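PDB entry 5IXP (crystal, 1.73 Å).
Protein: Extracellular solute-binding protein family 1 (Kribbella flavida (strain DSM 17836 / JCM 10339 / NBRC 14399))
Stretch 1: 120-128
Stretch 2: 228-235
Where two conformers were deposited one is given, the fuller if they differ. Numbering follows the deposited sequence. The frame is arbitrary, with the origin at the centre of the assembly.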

# COMPACT_ATOMS: atom_id res chain seq x y z
N TYR A 120 2.52 -1.06 -17.60
CA TYR A 120 1.87 -0.62 -18.83
C TYR A 120 1.85 -1.72 -19.89
O TYR A 120 2.69 -2.63 -19.89
CB TYR A 120 2.53 0.64 -19.41
CG TYR A 120 3.98 0.45 -19.83
CD1 TYR A 120 5.01 0.51 -18.89
CD2 TYR A 120 4.31 0.22 -21.16
CE1 TYR A 120 6.33 0.34 -19.27
CE2 TYR A 120 5.64 0.05 -21.55
CZ TYR A 120 6.64 0.10 -20.60
OH TYR A 120 7.96 -0.07 -20.96
N ARG A 121 0.88 -1.60 -20.79
CA ARG A 121 0.70 -2.54 -21.90
C ARG A 121 1.56 -2.08 -23.07
O ARG A 121 1.19 -1.16 -23.80
CB ARG A 121 -0.78 -2.61 -22.27
CG ARG A 121 -1.63 -3.41 -21.27
CD ARG A 121 -1.52 -4.92 -21.54
NE ARG A 121 -1.97 -5.24 -22.89
CZ ARG A 121 -3.24 -5.52 -23.21
NH1 ARG A 121 -4.19 -5.53 -22.28
NH2 ARG A 121 -3.55 -5.80 -24.47
N ARG A 122 2.70 -2.75 -23.27
CA ARG A 122 3.60 -2.32 -24.33
C ARG A 122 3.02 -2.56 -25.72
O ARG A 122 3.38 -1.84 -26.66
CB ARG A 122 4.97 -3.00 -24.19
CG ARG A 122 4.94 -4.49 -23.94
CD ARG A 122 6.34 -4.99 -23.57
NE ARG A 122 7.28 -4.79 -24.67
CZ ARG A 122 8.26 -3.88 -24.70
NH1 ARG A 122 8.46 -3.06 -23.67
NH2 ARG A 122 9.04 -3.81 -25.77
N ASP A 123 2.13 -3.55 -25.87
CA ASP A 123 1.49 -3.75 -27.17
C ASP A 123 0.53 -2.61 -27.49
O ASP A 123 0.52 -2.10 -28.62
CB ASP A 123 0.76 -5.10 -27.20
CG ASP A 123 -0.32 -5.20 -26.15
OD1 ASP A 123 -0.12 -4.70 -25.03
OD2 ASP A 123 -1.39 -5.80 -26.44
N LEU A 124 -0.26 -2.19 -26.51
CA LEU A 124 -1.16 -1.06 -26.73
C LEU A 124 -0.38 0.23 -26.92
O LEU A 124 -0.75 1.06 -27.76
CB LEU A 124 -2.16 -0.95 -25.58
CG LEU A 124 -3.05 -2.17 -25.35
CD1 LEU A 124 -4.06 -1.93 -24.21
CD2 LEU A 124 -3.76 -2.60 -26.64
N PHE A 125 0.70 0.42 -26.15
CA PHE A 125 1.54 1.60 -26.35
C PHE A 125 2.09 1.63 -27.78
O PHE A 125 2.04 2.66 -28.45
CB PHE A 125 2.69 1.62 -25.34
CG PHE A 125 2.35 2.27 -24.02
CD1 PHE A 125 1.10 2.11 -23.44
CD2 PHE A 125 3.31 3.02 -23.34
CE1 PHE A 125 0.79 2.68 -22.22
CE2 PHE A 125 3.02 3.61 -22.11
CZ PHE A 125 1.75 3.44 -21.54
N ALA A 126 2.62 0.50 -28.25
CA ALA A 126 3.18 0.45 -29.59
C ALA A 126 2.16 0.88 -30.63
O ALA A 126 2.44 1.72 -31.50
CB ALA A 126 3.70 -0.96 -29.89
N ARG A 127 0.95 0.32 -30.54
CA ARG A 127 -0.10 0.60 -31.52
C ARG A 127 -0.58 2.04 -31.44
O ARG A 127 -1.09 2.58 -32.43
CB ARG A 127 -1.26 -0.38 -31.31
CG ARG A 127 -0.89 -1.82 -31.68
CD ARG A 127 -1.88 -2.85 -31.14
NE ARG A 127 -3.27 -2.41 -31.23
CZ ARG A 127 -4.29 -3.00 -30.59
NH1 ARG A 127 -4.08 -4.07 -29.82
NH2 ARG A 127 -5.52 -2.52 -30.72
N ALA A 128 -0.44 2.67 -30.28
CA ALA A 128 -0.85 4.05 -30.10
C ALA A 128 0.23 5.05 -30.47
O ALA A 128 -0.00 6.25 -30.38
CB ALA A 128 -1.30 4.28 -28.65
N ARG A 228 -7.93 -9.91 -19.53
CA ARG A 228 -7.83 -10.68 -20.76
C ARG A 228 -8.38 -9.92 -21.96
O ARG A 228 -8.77 -10.54 -22.95
CB ARG A 228 -8.55 -12.03 -20.59
CG ARG A 228 -7.74 -13.07 -19.81
CD ARG A 228 -8.46 -13.54 -18.56
NE ARG A 228 -9.89 -13.72 -18.77
CZ ARG A 228 -10.71 -14.35 -17.92
NH1 ARG A 228 -10.25 -14.84 -16.78
NH2 ARG A 228 -12.01 -14.46 -18.21
N THR A 229 -8.43 -8.59 -21.87
CA THR A 229 -8.95 -7.72 -22.92
C THR A 229 -8.01 -6.52 -23.05
O THR A 229 -7.04 -6.38 -22.31
CB THR A 229 -10.36 -7.21 -22.60
OG1 THR A 229 -10.26 -6.21 -21.57
CG2 THR A 229 -11.27 -8.34 -22.13
N ASP A 230 -8.34 -5.63 -23.99
CA ASP A 230 -7.62 -4.38 -24.16
C ASP A 230 -8.24 -3.23 -23.35
O ASP A 230 -8.08 -2.07 -23.74
CB ASP A 230 -7.54 -4.00 -25.64
CG ASP A 230 -6.78 -5.02 -26.46
OD1 ASP A 230 -6.05 -5.86 -25.87
OD2 ASP A 230 -6.90 -4.99 -27.71
N ALA A 231 -8.91 -3.54 -22.24
CA ALA A 231 -9.73 -2.53 -21.55
C ALA A 231 -8.91 -1.36 -21.02
O ALA A 231 -9.37 -0.21 -21.06
CB ALA A 231 -10.52 -3.18 -20.42
N PHE A 232 -7.71 -1.61 -20.48
CA PHE A 232 -6.91 -0.51 -19.95
C PHE A 232 -5.42 -0.76 -20.18
O PHE A 232 -4.97 -1.91 -20.23
CB PHE A 232 -7.18 -0.25 -18.45
CG PHE A 232 -7.09 -1.48 -17.60
CD1 PHE A 232 -5.88 -1.86 -17.03
CD2 PHE A 232 -8.21 -2.26 -17.34
CE1 PHE A 232 -5.80 -3.01 -16.23
CE2 PHE A 232 -8.14 -3.40 -16.55
CZ PHE A 232 -6.92 -3.77 -15.99
N ALA A 233 -4.66 0.33 -20.29
CA ALA A 233 -3.27 0.27 -20.73
C ALA A 233 -2.24 0.51 -19.64
O ALA A 233 -1.06 0.20 -19.86
CB ALA A 233 -3.01 1.28 -21.87
N THR A 234 -2.62 1.09 -18.49
CA THR A 234 -1.68 1.34 -17.40
C THR A 234 -2.34 1.06 -16.06
O THR A 234 -3.56 1.04 -15.93
CB THR A 234 -1.17 2.79 -17.36
OG1 THR A 234 -2.23 3.65 -16.93
CG2 THR A 234 -0.65 3.26 -18.73
N MSE A 235 -1.49 0.84 -15.05
CA MSE A 235 -1.93 0.81 -13.64
C MSE A 235 -0.85 1.37 -12.72
O MSE A 235 0.34 1.16 -12.96
CB MSE A 235 -2.24 -0.62 -13.17
CG MSE A 235 -3.56 -1.22 -13.64
SE MSE A 235 -3.92 -2.76 -12.49
CE MSE A 235 -4.41 -1.77 -10.85
O HOH W 1 -4.55 -4.66 -19.63
O HOH W 2 -8.26 -3.28 -28.96

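This is a mixed contact: an antiparallel strand pairing continues into an arginine-centred polar network, with a small apolar patch beside it. Tyr 120 and Thr 234 form a non-hydrogen-bonded bridge, with CA atoms 4.3 Å apart. Their side chains lie on the same face of the sheet. Next to this pair, Arg 121 N donates a hydrogen bond to Ala 233 O at 2.8 Å. Ala 233 O also receives a CA-H...O contact from Tyr 120 CA, at 3.2 Å. The chain of the second stretch turns a corner at Ala 233, and the first stretch enters a helix just after Arg 121, so within these stretches the ladder holds one bridge, Tyr 120 with Thr 234.

Arg 121 holds the polar side. Its guanidinium is a planar, charged donor, and it meets its partners at the edge, where the N-H groups point. Arg 121 NH1 donates to the backbone oxygen Thr 229 O at 3.0 Å. Arg 121 NH2 forms a salt bridge with Asp 230 OD1 at 2.9 Å. Asp 123, in the same stretch, takes two more hydrogen bonds: Arg 121 NE to Asp 123 OD1 and Arg 121 NH2 to Asp 123 OD2, both 2.9 Å. The arginine charge is thus shared between two carboxylates. Water 1 links Arg 121 NH1 to Phe 232 O, at 2.8 Å from each.

Asp 230 also faces a second arginine. Arg 127 NH1 lies 3.6 Å from Asp 230 OD2, a long salt bridge. Water 2 supplements it, donating to Asp 230 OD2 and accepting a weak bond from Arg 127 NH2.

The apolar patch centres on the small side chain of Ala 233. Leu 124 CD1 and Phe 125 CE1 each approach Ala 233 CB to 4.1 Å. The edge of the Phe 125 ring also meets the Thr 234 methyl, with Phe 125 CZ 3.7 Å from Thr 234 CG2.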